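Long-range contacts in glycosylation Associate Protein 2 (Streptococcus agalactiae serotype V, PDB 6OYC), which probably works with its partner proteins Gap1 and Gap3 in the glycosylation and accessory Sec-dependent secretion of a streptococcal surface glycoprotein: residues 285-290 against 321-326; 298-303 against 368-373; 329-334 against 417-422; 388-393 against 500-505. All coordinates share one frame; numbering follows the deposited sequence.

Interaction 1: 285-290 against 321-326; sequences MTYFDP and TPFMLI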
# COMPACT_ATOMS: atom_id res chain seq x y z
N MET B 285 3.39 1.46 -1.94
CA MET B 285 3.28 1.11 -0.53
C MET B 285 3.73 -0.33 -0.32
O MET B 285 3.65 -1.16 -1.23
CB MET B 285 1.86 1.30 -0.01
CG MET B 285 1.50 2.76 0.17
SD MET B 285 1.12 3.52 -1.40
CE MET B 285 0.49 5.11 -0.81
N THR B 286 4.19 -0.62 0.88
CA THR B 286 4.62 -1.96 1.22
C THR B 286 4.03 -2.36 2.56
O THR B 286 3.86 -1.53 3.45
CB THR B 286 6.17 -2.08 1.25
OG1 THR B 286 6.69 -1.18 2.23
CG2 THR B 286 6.78 -1.75 -0.10
N TYR B 287 3.70 -3.63 2.68
CA TYR B 287 3.32 -4.21 3.96
C TYR B 287 4.20 -5.42 4.23
O TYR B 287 4.43 -6.23 3.33
CB TYR B 287 1.84 -4.62 3.98
CG TYR B 287 1.49 -5.26 5.30
CD1 TYR B 287 1.32 -4.48 6.43
CD2 TYR B 287 1.38 -6.64 5.42
CE1 TYR B 287 1.03 -5.03 7.63
CE2 TYR B 287 1.08 -7.22 6.63
CZ TYR B 287 0.91 -6.41 7.73
OH TYR B 287 0.61 -6.96 8.95
N PHE B 288 4.68 -5.56 5.46
CA PHE B 288 5.62 -6.63 5.77
C PHE B 288 5.26 -7.30 7.09
O PHE B 288 5.09 -6.62 8.10
CB PHE B 288 7.05 -6.08 5.81
CG PHE B 288 8.06 -7.02 6.42
CD1 PHE B 288 8.47 -8.17 5.74
CD2 PHE B 288 8.64 -6.73 7.65
CE1 PHE B 288 9.43 -9.03 6.29
CE2 PHE B 288 9.60 -7.58 8.20
CZ PHE B 288 10.00 -8.73 7.52
N ASP B 289 5.17 -8.63 7.06
CA ASP B 289 4.91 -9.45 8.25
C ASP B 289 6.00 -10.52 8.32
O ASP B 289 6.02 -11.42 7.45
CB ASP B 289 3.52 -10.08 8.19
CG ASP B 289 3.12 -10.80 9.49
OD1 ASP B 289 3.96 -11.02 10.39
OD2 ASP B 289 1.93 -11.16 9.62
N PRO B 290 6.90 -10.48 9.31
CA PRO B 290 7.98 -11.49 9.36
C PRO B 290 7.51 -12.86 9.81
O PRO B 290 8.25 -13.82 9.63
CB PRO B 290 8.98 -10.89 10.36
CG PRO B 290 8.09 -10.17 11.33
CD PRO B 290 6.93 -9.60 10.49
N THR B 321 4.29 -18.13 6.08
CA THR B 321 5.65 -17.73 5.75
C THR B 321 5.79 -16.21 5.90
O THR B 321 4.80 -15.48 5.87
CB THR B 321 5.96 -18.16 4.30
OG1 THR B 321 7.36 -18.00 4.02
CG2 THR B 321 5.15 -17.34 3.31
N PRO B 322 7.01 -15.70 6.12
CA PRO B 322 7.19 -14.24 6.11
C PRO B 322 6.83 -13.69 4.75
O PRO B 322 7.13 -14.30 3.72
CB PRO B 322 8.67 -14.05 6.42
CG PRO B 322 9.12 -15.35 7.03
CD PRO B 322 8.25 -16.42 6.46
N PHE B 323 6.16 -12.53 4.73
CA PHE B 323 5.63 -12.04 3.47
C PHE B 323 5.60 -10.52 3.39
O PHE B 323 5.54 -9.80 4.40
CB PHE B 323 4.24 -12.61 3.17
CG PHE B 323 3.13 -12.08 4.05
CD1 PHE B 323 2.84 -12.68 5.26
CD2 PHE B 323 2.32 -11.02 3.62
CE1 PHE B 323 1.80 -12.23 6.06
CE2 PHE B 323 1.26 -10.56 4.40
CZ PHE B 323 1.00 -11.16 5.63
N MET B 324 5.66 -10.04 2.16
CA MET B 324 5.63 -8.63 1.83
C MET B 324 4.59 -8.42 0.76
O MET B 324 4.45 -9.24 -0.16
CB MET B 324 7.01 -8.17 1.36
CG MET B 324 7.21 -6.68 1.33
SD MET B 324 8.93 -6.33 0.88
CE MET B 324 8.87 -4.58 0.51
N LEU B 325 3.81 -7.34 0.89
CA LEU B 325 2.88 -6.91 -0.14
C LEU B 325 3.33 -5.57 -0.71
O LEU B 325 3.87 -4.72 0.01
CB LEU B 325 1.46 -6.78 0.40
CG LEU B 325 0.99 -7.89 1.34
CD1 LEU B 325 -0.40 -7.55 1.86
CD2 LEU B 325 1.01 -9.25 0.63
N ILE B 326 3.13 -5.39 -2.01
CA ILE B 326 3.50 -4.17 -2.73
C ILE B 326 2.32 -3.79 -3.62
O ILE B 326 1.82 -4.64 -4.38
CB ILE B 326 4.78 -4.37 -3.56
CG1 ILE B 326 5.80 -5.23 -2.79
CG2 ILE B 326 5.39 -3.02 -3.96
CD1 ILE B 326 7.20 -5.20 -3.34
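Met285 takes part through its backbone O, which receives a CA-H...O contact from Ile326 CA at 3.4 Å and has Ile326 CG2 beside it; here strands 283-289 and 323-327 run antiparallel, with segment axes 166° apart. Thr286, in a non-hydrogen-bonded pair with Ile326, lays its methyl CG2 against the methyl CE of Met324 (3.6 Å), brought there by the extended methionine chain, while OG1 turns to His276. Threonine suits the place because it has one apolar and one polar branch. Tyr287 forms a hydrogen-bonded pair with Leu325: Tyr287 N reaches Leu325 O at 2.9 Å, and Leu325 N reaches Tyr287 O at 2.8 Å. Its ring points the same way as Leu325, and Phe323 CE2 comes to its edge, 4.0 Å from Tyr287 CE2. Phe288 goes to the other face with Met324, and its CD1 lies 3.6 Å from Phe323 O. Asp289 closes the ladder with a nearly straight bond (174°) from its N to Phe323 O. Its CB packs on Phe323 CE1 at 3.5 Å; the Phe323 chi1 of 71° places CG between N and C, and the ring crosses obliquely toward Asp289. Asp289 OD1 accepts from Val291 N. The polarity of these buried strands is thus spent largely between backbones, leaving mostly apolar side chains to meet helix 341-358 on the Met324 face and helix 313-318 on the Phe323 face.

Interaction 2: 298-303 against 368-373; sequences TVYFSG and SGLSMG
Ser368 holds OG between its own N and carbonyl carbon (chi1 56°), which presents the hydroxyl to Val299 O, while Tyr300 has CG anti to its N (chi1 -176°) and its ring extends alongside the chain from Ser368 to Leu370. The setting is the parallel core of an alpha/beta-hydrolase-like fold: strands 297-301 and 365-370 lie side by side, and the second turns into helix 372-381 through a GxSxG sequence resembling a nucleophile elbow. Ser368 OG donates to Val299 O at 2.6 Å from above the carbonyl plane, and Ser368 N adds a weak bond to the same oxygen. The hydroxyl also bonds Tyr506, so a small polar residue links strand to helix 495-514. Next along, Phe301 N gives Ser368 O a nearly straight bond of 3.0 Å. Ser368 OG lies at the Tyr300 ring edge; CE1 reaches Gly369 CA at 3.5 Å, and OH comes within 3.6 Å of Leu370 CD1. In the turn, Ser371 has a positive phi (45°), the strained backbone expected of an elbow, and its OG bonds His491, consistent with a triad completed by Asp461. Glycine suits both flanks: a beta carbon on Gly369 would run into Gly373 C, and one on Gly373 into Phe301 O, which lies 3.7 Å from Gly373 CA. Gly373 N bonds back to Leu370 O at 2.9 Å. Next to Ser371, the flexible thioether of Met372 bends at chi3 and brings its methyl CE to 3.3 Å from Gly303 O.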
# COMPACT_ATOMS: atom_id res chain seq x y z
N THR B 298 8.21 -14.28 1.10
CA THR B 298 7.37 -14.32 -0.09
C THR B 298 6.76 -12.95 -0.39
O THR B 298 6.01 -12.41 0.44
CB THR B 298 6.27 -15.35 0.09
OG1 THR B 298 5.52 -15.03 1.27
CG2 THR B 298 6.88 -16.74 0.24
N VAL B 299 7.02 -12.42 -1.58
CA VAL B 299 6.59 -11.09 -1.98
C VAL B 299 5.47 -11.21 -3.01
O VAL B 299 5.63 -11.89 -4.04
CB VAL B 299 7.77 -10.27 -2.55
CG1 VAL B 299 7.31 -8.89 -3.01
CG2 VAL B 299 8.89 -10.16 -1.52
N TYR B 300 4.35 -10.54 -2.76
CA TYR B 300 3.23 -10.49 -3.70
C TYR B 300 3.03 -9.06 -4.17
O TYR B 300 2.73 -8.18 -3.35
CB TYR B 300 1.95 -11.01 -3.06
CG TYR B 300 0.78 -11.07 -4.02
CD1 TYR B 300 0.83 -11.87 -5.16
CD2 TYR B 300 -0.39 -10.34 -3.78
CE1 TYR B 300 -0.24 -11.93 -6.04
CE2 TYR B 300 -1.47 -10.39 -4.66
CZ TYR B 300 -1.39 -11.19 -5.79
OH TYR B 300 -2.45 -11.26 -6.66
N PHE B 301 3.21 -8.82 -5.47
CA PHE B 301 2.86 -7.54 -6.07
C PHE B 301 1.37 -7.50 -6.39
O PHE B 301 0.84 -8.41 -7.03
CB PHE B 301 3.65 -7.29 -7.35
CG PHE B 301 5.10 -6.94 -7.14
CD1 PHE B 301 6.03 -7.93 -6.82
CD2 PHE B 301 5.55 -5.65 -7.31
CE1 PHE B 301 7.36 -7.62 -6.65
CE2 PHE B 301 6.89 -5.33 -7.13
CZ PHE B 301 7.80 -6.32 -6.80
N SER B 302 0.69 -6.44 -5.95
CA SER B 302 -0.74 -6.34 -6.18
C SER B 302 -1.03 -6.16 -7.67
O SER B 302 -0.27 -5.51 -8.40
CB SER B 302 -1.34 -5.17 -5.39
OG SER B 302 -1.23 -5.37 -4.00
N GLY B 303 -2.15 -6.73 -8.11
CA GLY B 303 -2.64 -6.49 -9.45
C GLY B 303 -3.23 -5.09 -9.61
O GLY B 303 -3.21 -4.24 -8.71
N SER B 368 6.24 -12.81 -6.68
CA SER B 368 5.02 -13.38 -7.24
C SER B 368 4.02 -12.29 -7.60
O SER B 368 4.09 -11.16 -7.10
CB SER B 368 4.37 -14.36 -6.27
OG SER B 368 4.12 -13.73 -5.03
N GLY B 369 3.06 -12.66 -8.45
CA GLY B 369 1.96 -11.77 -8.78
C GLY B 369 1.14 -12.32 -9.93
O GLY B 369 1.49 -13.31 -10.58
N LEU B 370 0.02 -11.65 -10.18
CA LEU B 370 -0.87 -11.95 -11.29
C LEU B 370 -1.10 -10.69 -12.11
O LEU B 370 -1.15 -9.58 -11.58
CB LEU B 370 -2.19 -12.54 -10.77
CG LEU B 370 -1.94 -13.81 -9.94
CD1 LEU B 370 -3.03 -14.05 -8.93
CD2 LEU B 370 -1.76 -15.04 -10.83
N SER B 371 -1.22 -10.88 -13.43
CA SER B 371 -1.34 -9.80 -14.42
C SER B 371 -0.35 -8.67 -14.16
O SER B 371 0.84 -8.82 -14.47
CB SER B 371 -2.77 -9.26 -14.47
OG SER B 371 -3.62 -10.12 -15.21
N MET B 372 -0.81 -7.52 -13.63
CA MET B 372 0.09 -6.39 -13.43
C MET B 372 1.18 -6.71 -12.43
O MET B 372 2.31 -6.19 -12.54
CB MET B 372 -0.70 -5.15 -12.97
CG MET B 372 0.20 -3.95 -12.66
SD MET B 372 -0.67 -2.40 -12.28
CE MET B 372 -0.92 -2.57 -10.49
N GLY B 373 0.87 -7.55 -11.44
CA GLY B 373 1.90 -7.99 -10.51
C GLY B 373 3.03 -8.74 -11.19
O GLY B 373 4.18 -8.66 -10.74

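Interaction 3: 329-334 against 417-422; sequences PRLQGG and LDIQLL
The guanidinium of Arg330 carries Leu422 over one face, with methyl CD1 4.1 Å from NH1 and the two side chains crossing at about a right angle. Its N-H groups are engaged by other residues: NH2 makes a salt bridge to Asp328, NH1 bonds Ile338 O, and the cation also makes a cation-pi contact with Tyr343. A second flat group, the carboxylate of Asp418, turns to the backbone N of Asn155 and leaves its CB for the contact.

Leu331 is the main apolar link between the loop that follows strand 323-327 and helix 416-424. Its CD1 fits among three helix residues, 3.8 Å from Ile419 CG1, 3.9 Å from Leu422 CD1 and 4.0 Å from Asp418 CB. Positions 418, 419 and 422 lie on one side of the helix, so one methyl, Leu331 CD1, can touch all three. The loop beneath is tightly turned: Leu331 takes a positive phi (61°), Gly334 N bonds Arg330 O at 2.9 Å, and the backbone angles of Gly334 suit a residue without a side chain. Gly334 O then comes to 3.9 Å from Ile419 CD1. Lys134 bonds Pro329 O and Leu331 O, tying the loop to strand 132-135.

Chemically, then, loop and helix meet by van der Waals and hydrophobic contact: the polar ends of Arg330 and Asp418 are taken by residues outside it, and the arginine offers leucine the flat side of a cation whose charge is already paired with Asp328.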
# COMPACT_ATOMS: atom_id res chain seq x y z
N PRO B 329 -0.49 2.76 -6.39
CA PRO B 329 -1.77 3.49 -6.46
C PRO B 329 -1.85 4.55 -7.55
O PRO B 329 -2.80 5.33 -7.52
CB PRO B 329 -1.82 4.16 -5.07
CG PRO B 329 -0.36 4.53 -4.83
CD PRO B 329 0.44 3.35 -5.41
N ARG B 330 -0.91 4.61 -8.48
CA ARG B 330 -0.87 5.71 -9.44
C ARG B 330 -1.90 5.51 -10.55
O ARG B 330 -2.44 4.42 -10.75
CB ARG B 330 0.54 5.83 -10.04
CG ARG B 330 1.61 6.16 -8.99
CD ARG B 330 3.03 6.00 -9.55
NE ARG B 330 3.27 4.63 -9.99
CZ ARG B 330 4.24 4.26 -10.82
NH1 ARG B 330 5.09 5.16 -11.31
NH2 ARG B 330 4.37 2.98 -11.17
N LEU B 331 -2.19 6.61 -11.25
CA LEU B 331 -3.01 6.62 -12.48
C LEU B 331 -4.42 6.12 -12.14
O LEU B 331 -4.98 6.53 -11.11
CB LEU B 331 -2.32 5.84 -13.55
CG LEU B 331 -1.03 6.43 -14.09
CD1 LEU B 331 -0.68 5.80 -15.44
CD2 LEU B 331 -1.13 7.95 -14.22
N GLN B 332 -5.01 5.25 -12.97
CA GLN B 332 -6.33 4.70 -12.66
C GLN B 332 -6.25 3.60 -11.60
O GLN B 332 -6.91 3.68 -10.56
CB GLN B 332 -7.01 4.16 -13.93
CG GLN B 332 -8.49 3.83 -13.68
CD GLN B 332 -9.15 3.01 -14.80
OE1 GLN B 332 -8.54 2.73 -15.83
NE2 GLN B 332 -10.40 2.62 -14.58
N GLY B 333 -5.47 2.55 -11.86
CA GLY B 333 -5.43 1.44 -10.93
C GLY B 333 -4.05 0.82 -10.79
O GLY B 333 -3.91 -0.36 -10.45
N GLY B 334 -3.02 1.61 -11.06
CA GLY B 334 -1.64 1.15 -10.98
C GLY B 334 -0.94 1.44 -12.29
O GLY B 334 -1.56 1.59 -13.34
N LEU B 417 -2.51 3.40 -22.32
CA LEU B 417 -2.04 4.59 -23.02
C LEU B 417 -1.46 5.60 -22.04
O LEU B 417 -0.42 6.21 -22.30
CB LEU B 417 -3.19 5.21 -23.82
CG LEU B 417 -3.90 4.26 -24.79
CD1 LEU B 417 -4.83 5.00 -25.73
CD2 LEU B 417 -2.87 3.47 -25.60
N ASP B 418 -2.12 5.78 -20.89
CA ASP B 418 -1.56 6.66 -19.87
C ASP B 418 -0.28 6.10 -19.29
O ASP B 418 0.65 6.86 -18.98
CB ASP B 418 -2.60 6.89 -18.78
CG ASP B 418 -3.82 7.63 -19.29
OD1 ASP B 418 -3.65 8.68 -19.98
OD2 ASP B 418 -4.95 7.16 -19.02
N ILE B 419 -0.18 4.78 -19.18
CA ILE B 419 1.05 4.17 -18.70
C ILE B 419 2.20 4.42 -19.69
O ILE B 419 3.33 4.69 -19.28
CB ILE B 419 0.83 2.68 -18.43
CG1 ILE B 419 -0.29 2.53 -17.39
CG2 ILE B 419 2.11 2.03 -17.94
CD1 ILE B 419 -0.68 1.08 -17.08
N GLN B 420 1.92 4.34 -21.00
CA GLN B 420 2.96 4.67 -21.96
C GLN B 420 3.32 6.15 -21.90
O GLN B 420 4.50 6.52 -22.01
CB GLN B 420 2.55 4.30 -23.39
CG GLN B 420 3.68 4.61 -24.40
CD GLN B 420 3.51 3.94 -25.75
OE1 GLN B 420 3.09 2.78 -25.85
NE2 GLN B 420 3.82 4.68 -26.81
N LEU B 421 2.31 7.02 -21.76
CA LEU B 421 2.59 8.43 -21.54
C LEU B 421 3.48 8.63 -20.32
O LEU B 421 4.49 9.34 -20.38
CB LEU B 421 1.30 9.22 -21.36
CG LEU B 421 0.67 9.72 -22.65
CD1 LEU B 421 -0.59 10.52 -22.34
CD2 LEU B 421 1.69 10.52 -23.46
N LEU B 422 3.13 8.00 -19.20
CA LEU B 422 3.95 8.14 -18.01
C LEU B 422 5.42 7.85 -18.33
O LEU B 422 6.31 8.58 -17.88
CB LEU B 422 3.43 7.23 -16.89
CG LEU B 422 3.97 7.37 -15.46
CD1 LEU B 422 3.00 6.75 -14.43
CD2 LEU B 422 5.34 6.75 -15.29

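Interaction 4: 388-393 against 500-505; sequences AIIIGK and AWFTSQ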
# COMPACT_ATOMS: atom_id res chain seq x y z
N ALA B 388 12.77 -17.88 -6.63
CA ALA B 388 11.65 -18.28 -7.47
C ALA B 388 10.78 -17.07 -7.80
O ALA B 388 10.68 -16.12 -7.02
CB ALA B 388 10.82 -19.36 -6.78
N ILE B 389 10.16 -17.13 -8.97
CA ILE B 389 9.20 -16.15 -9.44
C ILE B 389 7.97 -16.92 -9.88
O ILE B 389 8.02 -17.64 -10.88
CB ILE B 389 9.77 -15.30 -10.58
CG1 ILE B 389 10.86 -14.38 -10.04
CG2 ILE B 389 8.67 -14.53 -11.29
CD1 ILE B 389 11.56 -13.60 -11.11
N ILE B 390 6.89 -16.81 -9.11
CA ILE B 390 5.63 -17.47 -9.42
C ILE B 390 4.71 -16.43 -10.03
O ILE B 390 4.28 -15.49 -9.35
CB ILE B 390 5.00 -18.10 -8.17
CG1 ILE B 390 5.96 -19.08 -7.50
CG2 ILE B 390 3.67 -18.76 -8.50
CD1 ILE B 390 5.46 -19.61 -6.17
N ILE B 391 4.37 -16.58 -11.30
CA ILE B 391 3.57 -15.57 -11.98
C ILE B 391 2.49 -16.25 -12.82
O ILE B 391 2.67 -17.37 -13.32
CB ILE B 391 4.45 -14.65 -12.84
CG1 ILE B 391 5.49 -15.48 -13.61
CG2 ILE B 391 5.16 -13.63 -11.96
CD1 ILE B 391 6.23 -14.67 -14.68
N GLY B 392 1.35 -15.56 -12.95
CA GLY B 392 0.24 -16.01 -13.78
C GLY B 392 -0.37 -14.91 -14.62
O GLY B 392 -0.65 -13.81 -14.11
N LYS B 393 -0.61 -15.20 -15.89
CA LYS B 393 -1.12 -14.30 -16.92
C LYS B 393 -0.14 -13.14 -17.10
O LYS B 393 -0.49 -11.98 -16.87
CB LYS B 393 -2.52 -13.80 -16.57
CG LYS B 393 -3.46 -14.94 -16.18
CD LYS B 393 -4.89 -14.46 -15.96
CE LYS B 393 -5.87 -15.62 -16.00
NZ LYS B 393 -7.27 -15.20 -15.71
N ALA B 500 -6.20 -21.33 -7.87
CA ALA B 500 -5.81 -22.64 -7.36
C ALA B 500 -4.40 -23.01 -7.80
O ALA B 500 -3.62 -23.55 -7.01
CB ALA B 500 -6.81 -23.70 -7.81
N TRP B 501 -4.06 -22.73 -9.05
CA TRP B 501 -2.71 -23.01 -9.53
C TRP B 501 -1.68 -22.20 -8.76
O TRP B 501 -0.67 -22.74 -8.29
CB TRP B 501 -2.61 -22.72 -11.02
CG TRP B 501 -1.21 -22.84 -11.53
CD1 TRP B 501 -0.60 -23.98 -11.96
CD2 TRP B 501 -0.23 -21.80 -11.62
NE1 TRP B 501 0.70 -23.71 -12.33
CE2 TRP B 501 0.95 -22.38 -12.13
CE3 TRP B 501 -0.23 -20.43 -11.33
CZ2 TRP B 501 2.11 -21.64 -12.36
CZ3 TRP B 501 0.92 -19.70 -11.56
CH2 TRP B 501 2.08 -20.31 -12.07
N PHE B 502 -1.92 -20.89 -8.63
CA PHE B 502 -0.99 -20.00 -7.95
C PHE B 502 -0.75 -20.44 -6.52
O PHE B 502 0.40 -20.56 -6.07
CB PHE B 502 -1.53 -18.57 -8.00
CG PHE B 502 -0.62 -17.53 -7.37
CD1 PHE B 502 0.34 -16.87 -8.14
CD2 PHE B 502 -0.77 -17.17 -6.04
CE1 PHE B 502 1.16 -15.89 -7.58
CE2 PHE B 502 0.05 -16.19 -5.46
CZ PHE B 502 1.01 -15.56 -6.23
N THR B 503 -1.82 -20.71 -5.78
CA THR B 503 -1.65 -21.14 -4.39
C THR B 503 -1.06 -22.54 -4.31
O THR B 503 -0.29 -22.83 -3.39
CB THR B 503 -2.98 -21.06 -3.63
OG1 THR B 503 -2.80 -21.64 -2.33
CG2 THR B 503 -4.07 -21.82 -4.35
N SER B 504 -1.39 -23.42 -5.27
CA SER B 504 -0.81 -24.76 -5.30
C SER B 504 0.68 -24.69 -5.60
O SER B 504 1.49 -25.36 -4.95
CB SER B 504 -1.53 -25.63 -6.33
OG SER B 504 -0.68 -26.66 -6.82
N GLN B 505 1.06 -23.89 -6.60
CA GLN B 505 2.47 -23.73 -6.91
C GLN B 505 3.24 -23.19 -5.71
O GLN B 505 4.40 -23.56 -5.51
CB GLN B 505 2.62 -22.80 -8.11
CG GLN B 505 3.71 -23.22 -9.06
CD GLN B 505 3.50 -24.60 -9.62
OE1 GLN B 505 2.37 -25.06 -9.77
NE2 GLN B 505 4.60 -25.28 -9.94
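Ile390 and Phe502 meet where strand 388-392 and the helix segment 500-505 run almost antiparallel, their axes 169° apart in direction and 9.1 Å at closest, a spacing usual for a helix packed on a sheet. Ile390 points at the helix and does most of the touching. Its CG2 lies 3.8 Å from Phe502 CD1 and 4.2 Å from Trp501 CH2, while Gln505 CB approaches the same methyl; its other branch sends CD1 toward Gln505 O. A beta-branched residue suits the strand and offers the helix two separate apolar tips. Phe502 has CG anti to its N (chi1 -178°), and the ring's edge faces the strand, with CE1 3.6 Å from Ile390 O near the ring plane. Trp501 reaches farther along: CH2 comes obliquely to 3.2 Å from Ile391 O, and CZ3 lies 4.4 Å from Gly392 CA. A side chain at Gly392 would point toward the indole, and its absence lets the ring lie close to the backbone. Gln505, one turn on, lays its CG over one face of the Trp501 ring near the rim, covering it with aliphatic carbon.

Helix 495-514 spans several strands of the sheet from this side: Phe502 also touches Ser368 and Leu370 of strand 365-370 and meets Tyr506 edge-to-face, whereas Trp501 and Gln505 reach Ala456 and Ala454 of strand 452-458. Ile391, directed away from the helix, packs instead on Leu455 and on Phe396.

How the interactions relate
Interactions 1, 2 and 4 share one mixed sheet. Interactions 1 and 2, centres 12 Å apart, are joined where strands 323-327 and 297-301 are neighbours: Ile326 O lies 2.6 Å from Ser302 N and Pro322 O 2.8 Å from Thr298 N. Interaction 4, with its centre 10 Å from that of interaction 2, continues the sheet at strand 388-392; Ser371 N approaches Gly392 O at 3.1 Å, beside the putative nucleophile elbow, and Phe502 CZ packs on Ser368 CB. Interaction 3 lies off the sheet, about 17 Å from interaction 2 between centres, yet Met372 CE touches Gly333 O at 3.7 Å. The possible catalytic serine thus lies within interaction 2, close to interaction 4, with interaction 3 reached through Met372.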